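Local coordinates for polyhedrin (Orgyia pseudotsugata cypovirus 5, PDB 5A8U), which forms the crystalline occlusion bodies, or polyhedra, that protect the virus outside its host until insect larvae ingest them, at residues G50-A55 and R196-A201; F112-S117 and S159-L164; T123-F128 and K173-R178. All coordinates share one frame; numbering follows the deposited sequence.

Contact 1 (G50-A55 and R196-A201); sequences GTEVIA and RYRVGA
Glu-52 and Arg-196 bring the two backbones together, their CA atoms 4.9 Å apart, and the chain leaving Arg-196 then runs away from 50-55. A main-chain bond closes the gap: Arg-196 N donates to Glu-52 O over 3.0 Å, almost straight at 170°. The Arg-196 side chain grips the preceding carbonyl. Its CG stands anti to the backbone N (chi1 161°), and bends at chi2 and chi3 fold the chain back until the guanidinium meets Thr-51 edge-on. NE reaches Thr-51 O at 2.8 Å, nearly along the C=O axis. NH2 binds the same oxygen at 3.0 Å, in the carbonyl plane and on a lone pair. Both bonds lie close to the guanidinium plane, so one buried oxygen takes two donors and the group's rotation is fixed; NH1 to Arg-23 O and NH2 to Ser-28 OG fix it further. The Glu-52 carboxylate does not pair with this charge. Its OE1 instead lies by the aliphatic part, 3.7 Å from Arg-196 CG, with carboxylate and guanidinium planes 71° apart. Arg-198 adds a loose touch through CD, 4.0 Å from Glu-52 OE1, while its NH2 binds Thr-202 O. The carboxylate of Glu-204 lies close to that of Glu-52, and the two arginines may ease the repulsion. The contact lies just past the pairing of strands 53-58 and 189-195, which Ile-54 and Val-194 join by backbone bonding; Arg-196 also packs on strand 30-37, and Leu-150 of the third subunit meets Thr-51.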
loop_
_atom_site.group_PDB
_atom_site.type_symbol
_atom_site.label_atom_id
_atom_site.label_comp_id
_atom_site.label_asym_id
_atom_site.label_seq_id
_atom_site.Cartn_x
_atom_site.Cartn_y
_atom_site.Cartn_z
ATOM N N GLY A 50 -2.557 11.757 -8.019
ATOM C CA GLY A 50 -3.180 10.807 -8.928
ATOM C C GLY A 50 -3.807 11.560 -10.087
ATOM O O GLY A 50 -3.765 12.777 -10.123
ATOM N N THR A 51 -4.380 10.834 -11.038
ATOM C CA THR A 51 -4.962 11.464 -12.208
ATOM C C THR A 51 -6.488 11.419 -12.160
ATOM O O THR A 51 -7.130 12.439 -12.342
ATOM C CB THR A 51 -4.469 10.777 -13.475
ATOM O OG1 THR A 51 -4.528 9.353 -13.285
ATOM C CG2 THR A 51 -3.038 11.197 -13.762
ATOM N N GLU A 52 -7.061 10.248 -11.890
ATOM C CA GLU A 52 -8.514 10.067 -11.949
ATOM C C GLU A 52 -9.107 9.855 -10.569
ATOM O O GLU A 52 -10.250 10.225 -10.294
ATOM C CB GLU A 52 -8.844 8.819 -12.789
ATOM C CG GLU A 52 -8.497 8.933 -14.269
ATOM C CD GLU A 52 -9.495 9.727 -15.090
ATOM O OE1 GLU A 52 -10.570 10.136 -14.584
ATOM O OE2 GLU A 52 -9.198 9.928 -16.286
ATOM N N VAL A 53 -8.334 9.204 -9.713
ATOM C CA VAL A 53 -8.813 8.858 -8.396
ATOM C C VAL A 53 -7.637 8.914 -7.436
ATOM O O VAL A 53 -6.496 8.558 -7.766
ATOM C CB VAL A 53 -9.444 7.462 -8.399
ATOM C CG1 VAL A 53 -8.406 6.412 -8.748
ATOM C CG2 VAL A 53 -10.092 7.151 -7.052
ATOM N N ILE A 54 -7.907 9.414 -6.250
ATOM C CA ILE A 54 -6.892 9.405 -5.227
ATOM C C ILE A 54 -7.540 8.896 -3.945
ATOM O O ILE A 54 -8.519 9.456 -3.471
ATOM C CB ILE A 54 -6.282 10.796 -5.090
ATOM C CG1 ILE A 54 -5.057 10.765 -4.193
ATOM C CG2 ILE A 54 -7.276 11.751 -4.547
ATOM C CD1 ILE A 54 -4.271 12.046 -4.303
ATOM N N ALA A 55 -6.984 7.815 -3.407
ATOM C CA ALA A 55 -7.588 7.097 -2.301
ATOM C C ALA A 55 -6.456 6.674 -1.388
ATOM O O ALA A 55 -5.340 6.432 -1.843
ATOM C CB ALA A 55 -8.325 5.863 -2.814
ATOM N N ARG A 196 -11.535 12.896 -9.764
ATOM C CA ARG A 196 -11.401 13.832 -10.870
ATOM C C ARG A 196 -12.736 14.436 -11.284
ATOM O O ARG A 196 -13.731 13.717 -11.468
ATOM C CB ARG A 196 -10.784 13.062 -12.050
ATOM C CG ARG A 196 -10.950 13.666 -13.434
ATOM C CD ARG A 196 -10.067 14.862 -13.647
ATOM N NE ARG A 196 -8.650 14.606 -13.367
ATOM C CZ ARG A 196 -7.734 15.565 -13.375
ATOM N NH1 ARG A 196 -8.112 16.809 -13.654
ATOM N NH2 ARG A 196 -6.463 15.301 -13.105
ATOM N N TYR A 197 -12.760 15.760 -11.463
ATOM C CA TYR A 197 -13.871 16.392 -12.151
ATOM C C TYR A 197 -13.736 16.111 -13.643
ATOM O O TYR A 197 -12.690 16.356 -14.264
ATOM C CB TYR A 197 -13.863 17.906 -11.930
ATOM C CG TYR A 197 -14.954 18.622 -12.685
ATOM C CD1 TYR A 197 -16.279 18.434 -12.351
ATOM C CD2 TYR A 197 -14.649 19.476 -13.745
ATOM C CE1 TYR A 197 -17.296 19.090 -13.046
ATOM C CE2 TYR A 197 -15.650 20.144 -14.447
ATOM C CZ TYR A 197 -16.972 19.941 -14.088
ATOM O OH TYR A 197 -17.976 20.605 -14.759
ATOM N N ARG A 198 -14.796 15.585 -14.220
ATOM C CA ARG A 198 -14.772 15.210 -15.630
ATOM C C ARG A 198 -15.490 16.268 -16.440
ATOM O O ARG A 198 -16.526 16.787 -16.014
ATOM C CB ARG A 198 -15.435 13.851 -15.799
ATOM C CG ARG A 198 -14.574 12.689 -15.276
ATOM C CD ARG A 198 -13.519 12.265 -16.306
ATOM N NE ARG A 198 -14.171 11.779 -17.521
ATOM C CZ ARG A 198 -14.216 12.438 -18.679
ATOM N NH1 ARG A 198 -13.595 13.605 -18.829
ATOM N NH2 ARG A 198 -14.883 11.910 -19.697
ATOM N N VAL A 199 -14.951 16.587 -17.613
ATOM C CA VAL A 199 -15.565 17.609 -18.464
ATOM C C VAL A 199 -16.441 16.994 -19.556
ATOM O O VAL A 199 -16.962 17.696 -20.427
ATOM C CB VAL A 199 -14.503 18.539 -19.100
ATOM C CG1 VAL A 199 -13.825 19.355 -18.019
ATOM C CG2 VAL A 199 -13.469 17.732 -19.884
ATOM N N GLY A 200 -16.591 15.678 -19.492
ATOM C CA GLY A 200 -17.436 14.948 -20.420
ATOM C C GLY A 200 -18.066 13.739 -19.746
ATOM O O GLY A 200 -17.821 13.482 -18.556
ATOM N N ALA A 201 -18.849 12.978 -20.513
ATOM C CA ALA A 201 -19.674 11.911 -19.944
ATOM C C ALA A 201 -19.013 10.539 -19.985
ATOM O O ALA A 201 -19.519 9.589 -19.386
ATOM C CB ALA A 201 -21.033 11.846 -20.655
#

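Contact 2 (F112-S117 and S159-L164); sequences FIVQGS and SKMQPL
Met-161 and Leu-164 supply the apolar contacts, one on each face of the sheet that holds strand 109-115. The methionine reaches in with its terminal methyl. CG lies anti to its carbonyl carbon and the chain stays extended through chi2, then turns at chi3 (78°), which brings CE up against two neighbouring side chains, Phe-112 and Val-114, from one side. There CE touches Val-114 CG2 at 4.0 Å, the two side chains crossing at about a right angle. It stands equally far, 4.0 Å, from Phe-112 CD2, meeting the ring at a slant. On the other face, Ile-113 CG2 meets Leu-164 CD1 at 4.1 Å, a single methyl-to-methyl touch between side chains set roughly perpendicular. Contact with polar atoms is slight: Met-161 CE also comes to 3.8 Å from Phe-112 O, as van der Waals contact, and no hydrogen bond joins the two segments. Their CA atoms stay at least 8.7 Å apart, the distance between Ile-113 and Met-161, because another strand runs between them. That strand, 169-178, pairs through its backbone with Phe-112 and Val-114, so Met-161 and Leu-164 reach over it, one on each face, to its far neighbour, resting on Lys-173 and Ser-174 as they go. Within the antiparallel sheet, strand 162-166 is the outermost within the chain on this side. Phe-112 packs further on Val-32 and Val-34 of strand 30-37 and on Ile-157, whereas Ile-113 and Leu-164 lie against Tyr-245 and Thr-252 near the C-terminus.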
loop_
_atom_site.group_PDB
_atom_site.type_symbol
_atom_site.label_atom_id
_atom_site.label_comp_id
_atom_site.label_asym_id
_atom_site.label_seq_id
_atom_site.Cartn_x
_atom_site.Cartn_y
_atom_site.Cartn_z
ATOM N N PHE A 112 -6.967 18.732 6.077
ATOM C CA PHE A 112 -7.126 17.842 4.938
ATOM C C PHE A 112 -7.306 18.763 3.732
ATOM O O PHE A 112 -8.271 19.530 3.665
ATOM C CB PHE A 112 -8.358 16.950 5.170
ATOM C CG PHE A 112 -8.679 16.001 4.020
ATOM C CD1 PHE A 112 -7.882 14.892 3.781
ATOM C CD2 PHE A 112 -9.808 16.195 3.227
ATOM C CE1 PHE A 112 -8.175 14.006 2.740
ATOM C CE2 PHE A 112 -10.115 15.301 2.195
ATOM C CZ PHE A 112 -9.306 14.210 1.959
ATOM N N ILE A 113 -6.346 18.736 2.815
ATOM C CA ILE A 113 -6.335 19.678 1.701
ATOM C C ILE A 113 -6.444 18.928 0.383
ATOM O O ILE A 113 -5.694 18.000 0.134
ATOM C CB ILE A 113 -5.038 20.502 1.671
ATOM C CG1 ILE A 113 -4.656 20.949 3.085
ATOM C CG2 ILE A 113 -5.175 21.668 0.699
ATOM C CD1 ILE A 113 -3.260 21.555 3.177
ATOM N N VAL A 114 -7.370 19.348 -0.471
ATOM C CA VAL A 114 -7.554 18.687 -1.757
ATOM C C VAL A 114 -7.392 19.738 -2.846
ATOM O O VAL A 114 -8.026 20.778 -2.777
ATOM C CB VAL A 114 -8.963 18.066 -1.866
ATOM C CG1 VAL A 114 -9.134 17.364 -3.217
ATOM C CG2 VAL A 114 -9.208 17.073 -0.715
ATOM N N GLN A 115 -6.530 19.486 -3.829
ATOM C CA GLN A 115 -6.240 20.488 -4.861
ATOM C C GLN A 115 -6.239 19.902 -6.284
ATOM O O GLN A 115 -5.747 18.800 -6.508
ATOM C CB GLN A 115 -4.897 21.172 -4.556
ATOM C CG GLN A 115 -4.370 22.064 -5.688
ATOM C CD GLN A 115 -3.114 22.827 -5.297
ATOM O OE1 GLN A 115 -2.787 22.944 -4.111
ATOM N NE2 GLN A 115 -2.405 23.359 -6.293
ATOM N N GLY A 116 -6.799 20.644 -7.242
ATOM C CA GLY A 116 -6.812 20.196 -8.627
ATOM C C GLY A 116 -8.198 20.399 -9.190
ATOM O O GLY A 116 -9.020 21.035 -8.544
ATOM N N SER A 117 -8.468 19.843 -10.368
ATOM C CA SER A 117 -9.821 19.901 -10.931
ATOM C C SER A 117 -10.574 18.676 -10.431
ATOM O O SER A 117 -10.531 17.587 -11.031
ATOM C CB SER A 117 -9.778 19.941 -12.460
ATOM O OG SER A 117 -11.093 20.028 -12.989
ATOM N N SER A 159 -19.155 20.423 1.865
ATOM C CA SER A 159 -19.749 21.684 2.320
ATOM C C SER A 159 -19.003 22.310 3.504
ATOM O O SER A 159 -19.063 23.529 3.693
ATOM C CB SER A 159 -21.253 21.541 2.606
ATOM O OG SER A 159 -21.504 20.674 3.697
ATOM N N LYS A 160 -18.286 21.497 4.280
ATOM C CA LYS A 160 -17.482 22.015 5.399
ATOM C C LYS A 160 -16.072 22.452 4.972
ATOM O O LYS A 160 -15.340 23.056 5.752
ATOM C CB LYS A 160 -17.357 20.961 6.506
ATOM C CG LYS A 160 -18.630 20.701 7.305
ATOM C CD LYS A 160 -18.324 19.752 8.460
ATOM C CE LYS A 160 -19.382 19.842 9.566
ATOM N NZ LYS A 160 -18.916 19.248 10.862
ATOM N N MET A 161 -15.679 22.137 3.745
ATOM C CA MET A 161 -14.350 22.539 3.283
ATOM C C MET A 161 -14.334 24.013 2.872
ATOM O O MET A 161 -15.338 24.534 2.376
ATOM C CB MET A 161 -13.899 21.651 2.130
ATOM C CG MET A 161 -13.933 20.171 2.484
ATOM S SD MET A 161 -13.168 19.167 1.188
ATOM C CE MET A 161 -11.435 19.435 1.544
ATOM N N GLN A 162 -13.197 24.672 3.106
ATOM C CA GLN A 162 -13.034 26.078 2.804
ATOM C C GLN A 162 -12.300 26.231 1.487
ATOM O O GLN A 162 -11.284 25.585 1.259
ATOM C CB GLN A 162 -12.247 26.767 3.922
ATOM C CG GLN A 162 -12.888 26.643 5.291
ATOM C CD GLN A 162 -12.083 27.359 6.348
ATOM O OE1 GLN A 162 -11.657 28.487 6.141
ATOM N NE2 GLN A 162 -11.858 26.709 7.477
ATOM N N PRO A 163 -12.797 27.113 0.615
ATOM C CA PRO A 163 -12.142 27.290 -0.683
ATOM C C PRO A 163 -10.809 28.016 -0.535
ATOM O O PRO A 163 -10.699 28.995 0.205
ATOM C CB PRO A 163 -13.135 28.161 -1.464
ATOM C CG PRO A 163 -14.403 28.153 -0.674
ATOM C CD PRO A 163 -13.998 27.959 0.749
ATOM N N LEU A 164 -9.791 27.504 -1.206
ATOM C CA LEU A 164 -8.476 28.130 -1.199
ATOM C C LEU A 164 -8.166 28.581 -2.624
ATOM O O LEU A 164 -8.110 27.770 -3.553
ATOM C CB LEU A 164 -7.399 27.161 -0.679
ATOM C CG LEU A 164 -7.656 26.480 0.675
ATOM C CD1 LEU A 164 -6.479 25.560 1.079
ATOM C CD2 LEU A 164 -7.938 27.487 1.769
#

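Contact 3 (T123-F128 and K173-R178); sequences TRLRFF and KSYYVR
Leu-125 and Tyr-175 both carry CG anti to the backbone N (chi1 174° and 177°), which sends each side chain across the gap between their strands. Phe-127 takes the other course, with CG anti to its carbonyl carbon, and Val-177 turns CG1 into the crowded position between N and carbonyl carbon, toward the phenylalanine. Two separate touches result. Leu-125 CD2 comes to the edge of the tyrosine ring, near its plane, 4.0 Å from Tyr-175 CD2. Phe-127 presents the far end of its ring, CZ lying 4.0 Å from Val-177 CG1, and the two side chains lie alongside each other, pointing opposite ways. The strands run nearly parallel in space but belong to different sheets: the CA atoms of Leu-125 and Tyr-175 are 10.0 Å apart, the spacing of layers in a beta sandwich. Met-110 and Ile-190 extend the packing round Phe-127, and Ile-157 that round Leu-125. Alternate residues turn to the other face of the sheet, where Arg-124 and Arg-126 form salt bridges with Glu-193 and Arg-126 also bonds Ser-219 of the second subunit. With no hydrogen bond between the segments, the two layers are joined here by van der Waals contact among buried apolar groups.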
loop_
_atom_site.group_PDB
_atom_site.type_symbol
_atom_site.label_atom_id
_atom_site.label_comp_id
_atom_site.label_asym_id
_atom_site.label_seq_id
_atom_site.Cartn_x
_atom_site.Cartn_y
_atom_site.Cartn_z
ATOM N N THR A 123 -16.054 14.023 -2.716
ATOM C CA THR A 123 -14.984 13.719 -1.770
ATOM C C THR A 123 -15.516 13.003 -0.533
ATOM O O THR A 123 -16.500 13.448 0.068
ATOM C CB THR A 123 -14.270 15.021 -1.354
ATOM O OG1 THR A 123 -13.660 15.605 -2.515
ATOM C CG2 THR A 123 -13.220 14.747 -0.294
ATOM N N ARG A 124 -14.855 11.908 -0.156
ATOM C CA ARG A 124 -15.131 11.230 1.120
ATOM C C ARG A 124 -13.951 11.324 2.065
ATOM O O ARG A 124 -12.818 11.050 1.673
ATOM C CB ARG A 124 -15.427 9.747 0.889
ATOM C CG ARG A 124 -16.776 9.496 0.259
ATOM C CD ARG A 124 -16.872 8.049 -0.204
ATOM N NE ARG A 124 -18.245 7.635 -0.474
ATOM C CZ ARG A 124 -18.566 6.554 -1.177
ATOM N NH1 ARG A 124 -17.608 5.807 -1.719
ATOM N NH2 ARG A 124 -19.839 6.234 -1.358
ATOM N N LEU A 125 -14.225 11.652 3.328
ATOM C CA LEU A 125 -13.211 11.569 4.368
ATOM C C LEU A 125 -13.858 10.747 5.465
ATOM O O LEU A 125 -14.892 11.144 6.010
ATOM C CB LEU A 125 -12.823 12.959 4.891
ATOM C CG LEU A 125 -11.855 12.994 6.089
ATOM C CD1 LEU A 125 -10.526 12.258 5.836
ATOM C CD2 LEU A 125 -11.621 14.444 6.552
ATOM N N ARG A 126 -13.287 9.586 5.771
ATOM C CA ARG A 126 -13.885 8.734 6.796
ATOM C C ARG A 126 -13.057 8.695 8.062
ATOM O O ARG A 126 -11.838 8.496 8.006
ATOM C CB ARG A 126 -14.019 7.286 6.299
ATOM C CG ARG A 126 -14.779 7.102 4.975
ATOM C CD ARG A 126 -15.024 5.613 4.708
ATOM N NE ARG A 126 -15.543 5.333 3.365
ATOM C CZ ARG A 126 -14.783 5.059 2.309
ATOM N NH1 ARG A 126 -13.449 5.035 2.425
ATOM N NH2 ARG A 126 -15.349 4.812 1.129
ATOM N N PHE A 127 -13.716 8.841 9.209
ATOM C CA PHE A 127 -13.028 8.717 10.498
ATOM C C PHE A 127 -13.320 7.390 11.182
ATOM O O PHE A 127 -14.452 6.897 11.140
ATOM C CB PHE A 127 -13.420 9.869 11.422
ATOM C CG PHE A 127 -12.742 11.158 11.076
ATOM C CD1 PHE A 127 -11.382 11.303 11.296
ATOM C CD2 PHE A 127 -13.453 12.218 10.537
ATOM C CE1 PHE A 127 -10.726 12.476 10.980
ATOM C CE2 PHE A 127 -12.802 13.417 10.215
ATOM C CZ PHE A 127 -11.433 13.542 10.437
ATOM N N PHE A 128 -12.286 6.825 11.797
ATOM C CA PHE A 128 -12.379 5.578 12.545
ATOM C C PHE A 128 -11.674 5.814 13.867
ATOM O O PHE A 128 -10.857 6.724 13.999
ATOM C CB PHE A 128 -11.666 4.432 11.798
ATOM C CG PHE A 128 -12.174 4.214 10.393
ATOM C CD1 PHE A 128 -11.728 5.017 9.347
ATOM C CD2 PHE A 128 -13.096 3.216 10.127
ATOM C CE1 PHE A 128 -12.202 4.829 8.060
ATOM C CE2 PHE A 128 -13.564 3.013 8.840
ATOM C CZ PHE A 128 -13.123 3.825 7.810
ATOM N N LYS A 173 -9.486 23.027 -1.769
ATOM C CA LYS A 173 -10.295 23.258 -0.585
ATOM C C LYS A 173 -9.623 22.609 0.605
ATOM O O LYS A 173 -8.901 21.615 0.464
ATOM C CB LYS A 173 -11.706 22.688 -0.749
ATOM C CG LYS A 173 -12.477 23.244 -1.939
ATOM C CD LYS A 173 -13.943 22.859 -1.749
ATOM C CE LYS A 173 -14.849 23.254 -2.874
ATOM N NZ LYS A 173 -16.258 23.079 -2.354
ATOM N N SER A 174 -9.862 23.176 1.778
ATOM C CA SER A 174 -9.219 22.681 2.984
ATOM C C SER A 174 -10.239 22.461 4.080
ATOM O O SER A 174 -11.189 23.242 4.236
ATOM C CB SER A 174 -8.162 23.698 3.459
ATOM O OG SER A 174 -7.664 23.348 4.733
ATOM N N TYR A 175 -10.038 21.404 4.859
ATOM C CA TYR A 175 -10.884 21.149 6.011
ATOM C C TYR A 175 -9.998 21.031 7.253
ATOM O O TYR A 175 -9.079 20.191 7.306
ATOM C CB TYR A 175 -11.718 19.876 5.797
ATOM C CG TYR A 175 -12.567 19.511 6.990
ATOM C CD1 TYR A 175 -13.429 20.443 7.551
ATOM C CD2 TYR A 175 -12.519 18.234 7.547
ATOM C CE1 TYR A 175 -14.223 20.126 8.652
ATOM C CE2 TYR A 175 -13.312 17.899 8.652
ATOM C CZ TYR A 175 -14.153 18.861 9.205
ATOM O OH TYR A 175 -14.941 18.556 10.296
ATOM N N TYR A 176 -10.269 21.873 8.247
ATOM C CA TYR A 176 -9.509 21.829 9.492
ATOM C C TYR A 176 -10.357 21.192 10.577
ATOM O O TYR A 176 -11.526 21.555 10.765
ATOM C CB TYR A 176 -9.081 23.249 9.927
ATOM C CG TYR A 176 -8.384 23.278 11.267
ATOM C CD1 TYR A 176 -7.008 23.065 11.357
ATOM C CD2 TYR A 176 -9.093 23.518 12.437
ATOM C CE1 TYR A 176 -6.361 23.086 12.576
ATOM C CE2 TYR A 176 -8.452 23.544 13.670
ATOM C CZ TYR A 176 -7.086 23.332 13.729
ATOM O OH TYR A 176 -6.448 23.348 14.945
ATOM N N VAL A 177 -9.786 20.232 11.293
ATOM C CA VAL A 177 -10.555 19.615 12.372
ATOM C C VAL A 177 -9.715 19.226 13.578
ATOM O O VAL A 177 -8.600 18.711 13.462
ATOM C CB VAL A 177 -11.393 18.412 11.883
ATOM C CG1 VAL A 177 -10.475 17.245 11.525
ATOM C CG2 VAL A 177 -12.410 17.990 12.953
ATOM N N ARG A 178 -10.264 19.512 14.752
ATOM C CA ARG A 178 -9.629 19.156 15.998
ATOM C C ARG A 178 -10.036 17.753 16.415
ATOM O O ARG A 178 -11.185 17.340 16.244
ATOM C CB ARG A 178 -10.016 20.155 17.090
ATOM C CG ARG A 178 -9.464 21.555 16.886
ATOM C CD ARG A 178 -8.135 21.731 17.585
ATOM N NE ARG A 178 -7.625 23.098 17.471
ATOM C CZ ARG A 178 -7.884 24.073 18.336
ATOM N NH1 ARG A 178 -8.656 23.843 19.387
ATOM N NH2 ARG A 178 -7.365 25.278 18.157
#

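Contacts 2 and 3 are buried, whereas contact 1 is only partly so, lying farther from the chain centre where a strand gives way to an exposed loop. Chemistry follows place: contact 1 relies on hydrogen bonds to main-chain carbonyls, the other two on apolar side chains. Strand 169-178 carries one half of contact 3 and is the strand bridged over in contact 2, which runs along one sheet while contact 3 joins two; Phe-112 O and Tyr-175 N, 2.8 Å apart, probably hydrogen-bond where they join. Contacts 1 and 3 involve the outer strands of the three-stranded sheet, and both meet the second subunit. A probable bond of Tyr-197 N to Ser-117 O ties contact 1 to contact 2.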